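Side-chain contacts in transcriptional regulator, ROK family (Vibrio cholerae O1 biovar eltor, PDB 1Z05), which probably binds DNA as a zinc-containing transcriptional regulator of carbohydrate metabolism, being a homologue of the Mlc repressor of Escherichia coli: residues V214-D217 with T218-W221; C279-N283 with Y284-E288; T301-Q305 with A306-S310; I378-C381 with I382-S386. One frame throughout, in Å; residues are numbered along the deposited sequence. Where two conformers were deposited one is given.

Contact 1. Residues V214-D217 with T218-W221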
# COMPACT_ATOMS: atom_id res chain seq x y z
N VAL A 214 -5.64 14.64 -11.40
CA VAL A 214 -5.90 13.61 -12.40
C VAL A 214 -5.73 12.26 -11.73
O VAL A 214 -4.76 12.06 -10.99
CB VAL A 214 -4.89 13.71 -13.58
CG1 VAL A 214 -5.29 12.78 -14.72
CG2 VAL A 214 -4.78 15.16 -14.09
N ALA A 215 -6.67 11.34 -11.95
CA ALA A 215 -6.54 10.00 -11.37
C ALA A 215 -7.21 8.92 -12.20
O ALA A 215 -8.12 9.19 -12.99
CB ALA A 215 -7.07 9.98 -9.90
N ASN A 216 -6.75 7.69 -12.02
CA ASN A 216 -7.44 6.53 -12.55
C ASN A 216 -8.82 6.43 -11.89
O ASN A 216 -8.95 6.62 -10.68
CB ASN A 216 -6.62 5.26 -12.31
CG ASN A 216 -7.40 4.00 -12.60
OD1 ASN A 216 -8.07 3.46 -11.73
ND2 ASN A 216 -7.29 3.50 -13.83
N ASP A 217 -9.84 6.13 -12.69
CA ASP A 217 -11.22 6.17 -12.23
C ASP A 217 -11.56 5.17 -11.13
O ASP A 217 -12.32 5.50 -10.23
CB ASP A 217 -12.23 6.11 -13.39
CG ASP A 217 -12.08 4.86 -14.27
OD1 ASP A 217 -11.15 4.04 -14.06
OD2 ASP A 217 -12.91 4.71 -15.20
N THR A 218 -11.01 3.96 -11.22
CA THR A 218 -11.30 2.92 -10.22
C THR A 218 -10.74 3.29 -8.84
O THR A 218 -11.39 3.09 -7.81
CB THR A 218 -10.78 1.53 -10.68
OG1 THR A 218 -11.47 1.15 -11.88
CG2 THR A 218 -11.03 0.46 -9.60
N ARG A 219 -9.53 3.83 -8.85
CA ARG A 219 -8.86 4.24 -7.64
C ARG A 219 -9.55 5.43 -7.00
O ARG A 219 -9.73 5.46 -5.79
CB ARG A 219 -7.38 4.53 -7.90
CG ARG A 219 -6.50 3.30 -7.69
CD ARG A 219 -6.29 2.53 -8.98
NE ARG A 219 -6.74 1.15 -8.87
CZ ARG A 219 -6.98 0.35 -9.92
NH1 ARG A 219 -6.83 0.80 -11.15
NH2 ARG A 219 -7.39 -0.89 -9.73
N ALA A 220 -9.95 6.40 -7.82
CA ALA A 220 -10.67 7.58 -7.33
C ALA A 220 -12.08 7.22 -6.85
O ALA A 220 -12.60 7.84 -5.91
CB ALA A 220 -10.72 8.66 -8.41
N TRP A 221 -12.69 6.23 -7.49
CA TRP A 221 -13.98 5.73 -7.05
C TRP A 221 -13.88 5.06 -5.66
O TRP A 221 -14.73 5.28 -4.81
CB TRP A 221 -14.53 4.78 -8.12
CG TRP A 221 -15.86 4.16 -7.87
CD1 TRP A 221 -16.80 4.51 -6.92
CD2 TRP A 221 -16.43 3.09 -8.62
NE1 TRP A 221 -17.89 3.68 -7.02
CE2 TRP A 221 -17.70 2.80 -8.05
CE3 TRP A 221 -15.98 2.32 -9.70
CZ2 TRP A 221 -18.53 1.78 -8.55
CZ3 TRP A 221 -16.81 1.30 -10.19
CH2 TRP A 221 -18.07 1.05 -9.62
O HOH W 1 -10.67 1.64 -14.80

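Contact 2. Residues C279-N283 with Y284-E288. With ZN (zinc ion), chain B.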
# COMPACT_ATOMS: atom_id res chain seq x y z
N CYS A 279 -6.04 -15.10 -23.76
CA CYS A 279 -6.35 -13.71 -23.49
C CYS A 279 -5.71 -12.83 -24.55
O CYS A 279 -4.78 -13.26 -25.22
CB CYS A 279 -5.82 -13.34 -22.10
SG CYS A 279 -6.23 -11.69 -21.50
N HIS A 280 -6.19 -11.60 -24.68
CA HIS A 280 -5.60 -10.63 -25.59
C HIS A 280 -4.12 -10.37 -25.27
O HIS A 280 -3.35 -9.96 -26.14
CB HIS A 280 -6.39 -9.32 -25.60
CG HIS A 280 -6.07 -8.40 -24.46
ND1 HIS A 280 -6.86 -8.30 -23.34
CD2 HIS A 280 -5.05 -7.53 -24.28
CE1 HIS A 280 -6.34 -7.41 -22.51
NE2 HIS A 280 -5.23 -6.93 -23.05
N CYS A 281 -3.73 -10.62 -24.01
CA CYS A 281 -2.34 -10.46 -23.57
C CYS A 281 -1.42 -11.57 -24.08
O CYS A 281 -0.20 -11.44 -24.05
CB CYS A 281 -2.27 -10.33 -22.04
SG CYS A 281 -2.49 -11.86 -21.12
N GLY A 282 -2.01 -12.67 -24.55
CA GLY A 282 -1.24 -13.77 -25.14
C GLY A 282 -1.12 -14.96 -24.21
O GLY A 282 -0.82 -16.07 -24.64
N ASN A 283 -1.35 -14.72 -22.92
CA ASN A 283 -1.43 -15.77 -21.91
C ASN A 283 -2.82 -16.39 -21.85
O ASN A 283 -3.76 -15.86 -22.44
CB ASN A 283 -1.01 -15.23 -20.53
CG ASN A 283 0.49 -15.03 -20.43
OD1 ASN A 283 1.27 -15.76 -21.04
ND2 ASN A 283 0.91 -14.05 -19.64
N TYR A 284 -2.94 -17.49 -21.11
CA TYR A 284 -4.18 -18.25 -21.05
C TYR A 284 -4.84 -18.23 -19.66
O TYR A 284 -4.15 -18.26 -18.65
CB TYR A 284 -3.92 -19.70 -21.46
CG TYR A 284 -3.47 -19.90 -22.89
CD1 TYR A 284 -2.16 -19.63 -23.29
CD2 TYR A 284 -4.35 -20.41 -23.85
CE1 TYR A 284 -1.75 -19.83 -24.62
CE2 TYR A 284 -3.96 -20.61 -25.17
CZ TYR A 284 -2.66 -20.32 -25.55
OH TYR A 284 -2.28 -20.54 -26.85
N GLY A 285 -6.17 -18.19 -19.63
CA GLY A 285 -6.92 -18.37 -18.39
C GLY A 285 -7.03 -17.16 -17.46
O GLY A 285 -7.40 -17.31 -16.30
N CYS A 286 -6.71 -15.98 -17.99
CA CYS A 286 -6.83 -14.71 -17.25
C CYS A 286 -8.26 -14.48 -16.78
O CYS A 286 -9.22 -14.91 -17.43
CB CYS A 286 -6.37 -13.55 -18.14
SG CYS A 286 -4.62 -13.63 -18.64
N LEU A 287 -8.42 -13.79 -15.64
CA LEU A 287 -9.75 -13.45 -15.15
C LEU A 287 -10.63 -12.74 -16.19
O LEU A 287 -11.82 -13.02 -16.31
CB LEU A 287 -9.67 -12.61 -13.86
CG LEU A 287 -10.98 -12.20 -13.18
CD1 LEU A 287 -11.76 -13.43 -12.64
CD2 LEU A 287 -10.72 -11.20 -12.05
N GLU A 288 -10.05 -11.83 -16.97
CA GLU A 288 -10.91 -11.11 -17.92
C GLU A 288 -11.44 -11.96 -19.10
O GLU A 288 -12.33 -11.51 -19.81
CB GLU A 288 -10.30 -9.77 -18.35
CG GLU A 288 -9.14 -9.82 -19.28
CD GLU A 288 -8.81 -8.42 -19.79
OE1 GLU A 288 -8.78 -7.46 -18.98
OE2 GLU A 288 -8.58 -8.29 -21.01
ZN ZN B . -4.42 -11.71 -19.84

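Contact 3. Residues T301-Q305 with A306-S310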
# COMPACT_ATOMS: atom_id res chain seq x y z
N THR A 301 -24.37 -16.11 -25.27
CA THR A 301 -24.51 -16.36 -26.70
C THR A 301 -24.11 -17.79 -27.08
O THR A 301 -24.81 -18.42 -27.86
CB THR A 301 -23.69 -15.35 -27.55
OG1 THR A 301 -24.04 -14.02 -27.17
CG2 THR A 301 -23.97 -15.52 -29.03
N ALA A 302 -23.01 -18.29 -26.53
CA ALA A 302 -22.55 -19.65 -26.86
C ALA A 302 -23.49 -20.75 -26.35
O ALA A 302 -23.76 -21.72 -27.05
CB ALA A 302 -21.12 -19.88 -26.33
N ARG A 303 -24.01 -20.58 -25.14
CA ARG A 303 -24.86 -21.62 -24.54
C ARG A 303 -26.23 -21.70 -25.22
O ARG A 303 -26.79 -22.79 -25.38
CB ARG A 303 -24.97 -21.41 -23.02
CG ARG A 303 -23.63 -21.58 -22.29
CD ARG A 303 -23.70 -21.26 -20.79
NE ARG A 303 -24.50 -22.27 -20.10
CZ ARG A 303 -24.58 -22.42 -18.79
NH1 ARG A 303 -23.90 -21.62 -17.97
NH2 ARG A 303 -25.35 -23.38 -18.29
N ILE A 304 -26.74 -20.55 -25.65
CA ILE A 304 -27.99 -20.49 -26.43
C ILE A 304 -27.82 -21.13 -27.83
O ILE A 304 -28.71 -21.85 -28.30
CB ILE A 304 -28.56 -19.05 -26.51
CG1 ILE A 304 -29.17 -18.67 -25.15
CG2 ILE A 304 -29.61 -18.91 -27.61
CD1 ILE A 304 -29.30 -17.17 -24.92
N GLN A 305 -26.68 -20.86 -28.47
CA GLN A 305 -26.34 -21.44 -29.77
C GLN A 305 -26.22 -22.96 -29.68
O GLN A 305 -26.58 -23.68 -30.62
CB GLN A 305 -25.06 -20.80 -30.33
CG GLN A 305 -24.48 -21.43 -31.62
CD GLN A 305 -25.36 -21.23 -32.86
OE1 GLN A 305 -25.95 -20.17 -33.07
NE2 GLN A 305 -25.42 -22.26 -33.70
N ALA A 306 -25.74 -23.44 -28.53
CA ALA A 306 -25.60 -24.88 -28.28
C ALA A 306 -26.94 -25.54 -27.93
O ALA A 306 -27.03 -26.76 -27.81
CB ALA A 306 -24.57 -25.13 -27.20
N GLY A 307 -27.98 -24.72 -27.76
CA GLY A 307 -29.34 -25.22 -27.62
C GLY A 307 -29.87 -25.25 -26.19
O GLY A 307 -30.87 -25.89 -25.92
N GLU A 308 -29.20 -24.55 -25.28
CA GLU A 308 -29.68 -24.45 -23.90
C GLU A 308 -30.88 -23.51 -23.81
O GLU A 308 -30.81 -22.40 -24.34
CB GLU A 308 -28.56 -24.00 -22.94
CG GLU A 308 -27.47 -25.05 -22.76
CD GLU A 308 -26.51 -24.71 -21.64
OE1 GLU A 308 -26.96 -24.45 -20.50
OE2 GLU A 308 -25.28 -24.73 -21.90
N PRO A 309 -31.97 -23.95 -23.15
CA PRO A 309 -33.19 -23.13 -23.13
C PRO A 309 -33.06 -21.88 -22.27
O PRO A 309 -32.37 -21.89 -21.24
CB PRO A 309 -34.25 -24.09 -22.57
CG PRO A 309 -33.48 -25.06 -21.77
CD PRO A 309 -32.13 -25.20 -22.40
N SER A 310 -33.69 -20.80 -22.71
CA SER A 310 -33.63 -19.53 -21.98
C SER A 310 -34.67 -18.58 -22.53
O SER A 310 -35.02 -18.65 -23.71
CB SER A 310 -32.25 -18.88 -22.11
OG SER A 310 -32.19 -17.63 -21.44
O HOH W 2 -31.11 -22.31 -27.19

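Contact 4. Residues I378-C381 with I382-S386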
# COMPACT_ATOMS: atom_id res chain seq x y z
N ILE A 378 -20.16 -15.45 -4.79
CA ILE A 378 -18.91 -14.82 -4.38
C ILE A 378 -18.54 -15.23 -2.96
O ILE A 378 -17.39 -15.62 -2.69
CB ILE A 378 -18.98 -13.26 -4.46
CG1 ILE A 378 -19.31 -12.81 -5.88
CG2 ILE A 378 -17.68 -12.62 -3.92
CD1 ILE A 378 -19.32 -11.28 -6.11
N GLU A 379 -19.50 -15.12 -2.05
CA GLU A 379 -19.26 -15.38 -0.63
C GLU A 379 -18.84 -16.81 -0.32
O GLU A 379 -18.00 -17.02 0.54
CB GLU A 379 -20.48 -14.97 0.21
CG GLU A 379 -20.69 -13.45 0.24
CD GLU A 379 -22.03 -13.02 0.84
OE1 GLU A 379 -22.84 -13.90 1.23
OE2 GLU A 379 -22.28 -11.80 0.91
N GLN A 380 -19.43 -17.80 -1.00
CA GLN A 380 -19.08 -19.19 -0.73
C GLN A 380 -17.64 -19.49 -1.17
O GLN A 380 -16.93 -20.24 -0.51
CB GLN A 380 -20.07 -20.17 -1.39
CG GLN A 380 -19.91 -21.64 -0.95
CD GLN A 380 -20.04 -21.85 0.56
OE1 GLN A 380 -20.82 -21.18 1.23
NE2 GLN A 380 -19.27 -22.79 1.08
N CYS A 381 -17.22 -18.87 -2.27
CA CYS A 381 -15.84 -19.03 -2.73
C CYS A 381 -14.82 -18.27 -1.87
O CYS A 381 -13.70 -18.72 -1.71
CB CYS A 381 -15.72 -18.69 -4.22
SG CYS A 381 -16.46 -19.98 -5.28
N ILE A 382 -15.23 -17.13 -1.31
CA ILE A 382 -14.44 -16.43 -0.28
C ILE A 382 -14.21 -17.32 0.95
O ILE A 382 -13.08 -17.40 1.45
CB ILE A 382 -15.08 -15.09 0.15
CG1 ILE A 382 -14.90 -14.03 -0.95
CG2 ILE A 382 -14.47 -14.60 1.48
CD1 ILE A 382 -15.76 -12.74 -0.72
N ARG A 383 -15.26 -17.98 1.42
CA ARG A 383 -15.17 -18.87 2.58
C ARG A 383 -14.21 -20.02 2.35
O ARG A 383 -13.52 -20.48 3.27
CB ARG A 383 -16.56 -19.42 2.95
CG ARG A 383 -17.49 -18.39 3.57
CD ARG A 383 -18.70 -19.08 4.22
NE ARG A 383 -19.75 -19.37 3.25
CZ ARG A 383 -20.65 -18.48 2.84
NH1 ARG A 383 -20.65 -17.24 3.32
NH2 ARG A 383 -21.57 -18.83 1.95
N GLU A 384 -14.17 -20.50 1.11
CA GLU A 384 -13.41 -21.70 0.78
C GLU A 384 -11.95 -21.41 0.42
O GLU A 384 -11.13 -22.32 0.37
CB GLU A 384 -14.12 -22.47 -0.35
CG GLU A 384 -15.42 -23.14 0.10
CD GLU A 384 -16.13 -23.90 -1.01
OE1 GLU A 384 -15.60 -23.98 -2.14
OE2 GLU A 384 -17.23 -24.43 -0.74
N GLN A 385 -11.63 -20.14 0.18
CA GLN A 385 -10.32 -19.77 -0.37
C GLN A 385 -9.59 -18.66 0.38
O GLN A 385 -8.61 -18.09 -0.12
CB GLN A 385 -10.47 -19.41 -1.85
CG GLN A 385 -11.10 -20.56 -2.69
CD GLN A 385 -11.36 -20.17 -4.12
OE1 GLN A 385 -10.68 -19.30 -4.67
NE2 GLN A 385 -12.34 -20.82 -4.74
N SER A 386 -10.05 -18.37 1.59
CA SER A 386 -9.38 -17.41 2.47
C SER A 386 -9.59 -17.84 3.92
O SER A 386 -10.50 -18.62 4.20
CB SER A 386 -9.88 -15.97 2.22
OG SER A 386 -11.25 -15.80 2.57

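Contact 1. Residues V214-D217 with T218-W221
With CG trans to its main-chain N (chi1 169°), N216 swings its amide forward over the start of helix 217-228, where OD1 faces the first amide groups and the guanidinium of R219. R219 comes to meet it through bends at chi2 and chi3 that fold its chain back toward the strand end, and the amide and guanidinium planes lie 23° apart. OD1 is the N-cap acceptor: R219 N reaches it at 3.3 Å in the carbonyl plane with a fairly straight bond, while T218 N and R219 NH1, each 3.0 Å from OD1, add weak, bent ones. Asparagine suits this place because its short amide can cap a helix while ND2 still donates to the carbonyl of G178. The guanidinium is held further by E266 and by the carbonyl of A248, and T218 CB lies over one of its faces.

The arrangement is a strand-to-helix junction in the ROK fold: strand 212-216, at the edge of one mixed sheet, runs directly into helix 217-228. N216 O receives A220 N (3.0 Å), the first full helical turn, and D217 O receives W221 N. The two oxygens of D217 suit it to a divided task: OD1 reaches back to T218 N in a weak bond of 2.8 Å, while OD2 is left to pair with R114. A water lies between OD1 and T218 OG1. On the buried flank two small residues let strand and helix come close, A215 CB meeting A220 CB at 4.2 Å.

Contact 2. Residues C279-N283 with Y284-E288
C279, C281 and C286 meet through a shared zinc ion, and metal coordination dominates this loop. Zinc is bound by C281 SG at 2.3 Å and by C286 SG at 2.3 Å, with C279 SG a little longer at 2.5 Å; H269 supplies the fourth ligand through ND1. The torsions differ so that the sulfurs converge: SG of C279 is trans to its main-chain N (chi1 -175°), that of C281 lies between N and the carbonyl carbon (chi1 76°), and that of C286 lies beside N.

Hydrogen bonding shapes the backbone round the metal. A type I turn from C279 to G282 is closed by G282 N to C279 O, and N283 O takes the N-H of C279. Sulfurs also accept amide protons: N283 N points at C281 SG over 3.6 Å, and C281 N makes a weak, nearly straight bond to C279 SG. N283 ND2 donates to the carbonyl of R383 of the second subunit, placing the zinc loop beside the subunit interface. G282 and G285 both have positive phi, and at G282 a side chain would be jammed against the preceding carbonyl O.

Van der Waals contacts fill in the rest. C279 CB lies 3.7 Å from C286 SG, and the CG of E288 approaches C279 SG. The Y284 ring leans on the peptide joining it to N283.

Three cysteines and one histidine form a site that is probably structural, since protein side chains supply all four ligands; the N-H groups directed at sulfur probably temper the negative charge that three thiolates bring to the metal.

Contact 3. Residues T301-Q305 with A306-S310
R303 and E308 cross obliquely, with the guanidinium and carboxylate planes turned 50° apart. The arginine presents its side, NE and NH2, and gives one nitrogen to each oxygen. NH2 reaches E308 OE1 at 2.9 Å on the syn lone pair, in the guanidinium plane, whereas NE meets E308 OE2 at 3.1 Å from above the carboxylate plane. A bend at chi3 (69°) turns the arginine head toward the glutamate, whose chain runs extended beyond CG and passes close to R303 O. Length and charge suit both residues to this bridge across the end of the helix, and NH1 of R303 has a second acid in D336.

I304 leaves the helix on another side, and its CG1 comes to 4.3 Å from S310 CB; both side chains rest on L333 of helix 332-356. A water donates to both I304 O and E308 O.

Beside the salt bridge the backbone ends the helix. E308 N donates to R303 O at 3.0 Å, and G307 N to I304 O at 3.0 Å from above the carbonyl plane. G307 has a phi of 101°, at which a side chain would jam against the preceding carbonyl, so glycine fits. This is a Schellman motif, the C-terminal cap of helix 293-305.

Contact 4. Residues I378-C381 with I382-S386
Q380 lies across R383, its amide oxygen at the edge of the guanidinium and the two planes 59° apart. This holds for one conformer of Q380, which was modelled in a second as well. In it R383 grips OE1 side-on with two nitrogens: NH2 at 2.6 Å, and NE at 2.9 Å, both from the same face of the amide. A bend at chi3 (-84°) folds the arginine back over its own helix, so that E379 O and Q380 N lie over one guanidinium face. Glutamine can here serve two neighbours: while OE1 accepts, NE2 donates an almost straight bond to E384 OE2 at 3.2 Å, arriving on the anti side and out of the carboxylate plane. In this conformer the amide thus links R383 and E384. E379 OE1 stays 4.5 Å from R383 NH1, an attraction short of a salt bridge.

On another flank the isoleucines lie side by side, I378 CG2 meeting I382 CD1 at 3.7 Å; their branched apolar chains suit a buried stripe. Near the C-terminal end S386 OG returns a bond to I382 O at 2.7 Å. C381 carries a covalently linked beta-mercaptoethanol, probably from the crystallisation liquor.

Helix 371-385 packs here with I378 and I382 against I349 and I353 of helix 332-356, with I378 also reaching L396 of strand 395-398; Q385 sits on A347 and A350, and H391 of helix 388-391 touches I382 and R383.

In the fold
All four contacts are local and follow in series along the chain, so none nests or crosses another. Contact 1 comes first, near the spatial centre of the chain, where an edge strand of one mixed sheet passes into helix 217-228. Contact 2 then closes the zinc loop between strand 255-256 and helix 288-291, its centre about 24 Å from that of contact 1. Contact 3 ends helix 293-305 at the surface, while contact 4 lies in the last turns of helix 371-385. Contacts 2 and 4 have centres about 23 Å apart within one chain, yet both reach the second subunit: the zinc loop of each subunit meets the end of helix 371-385 of the other.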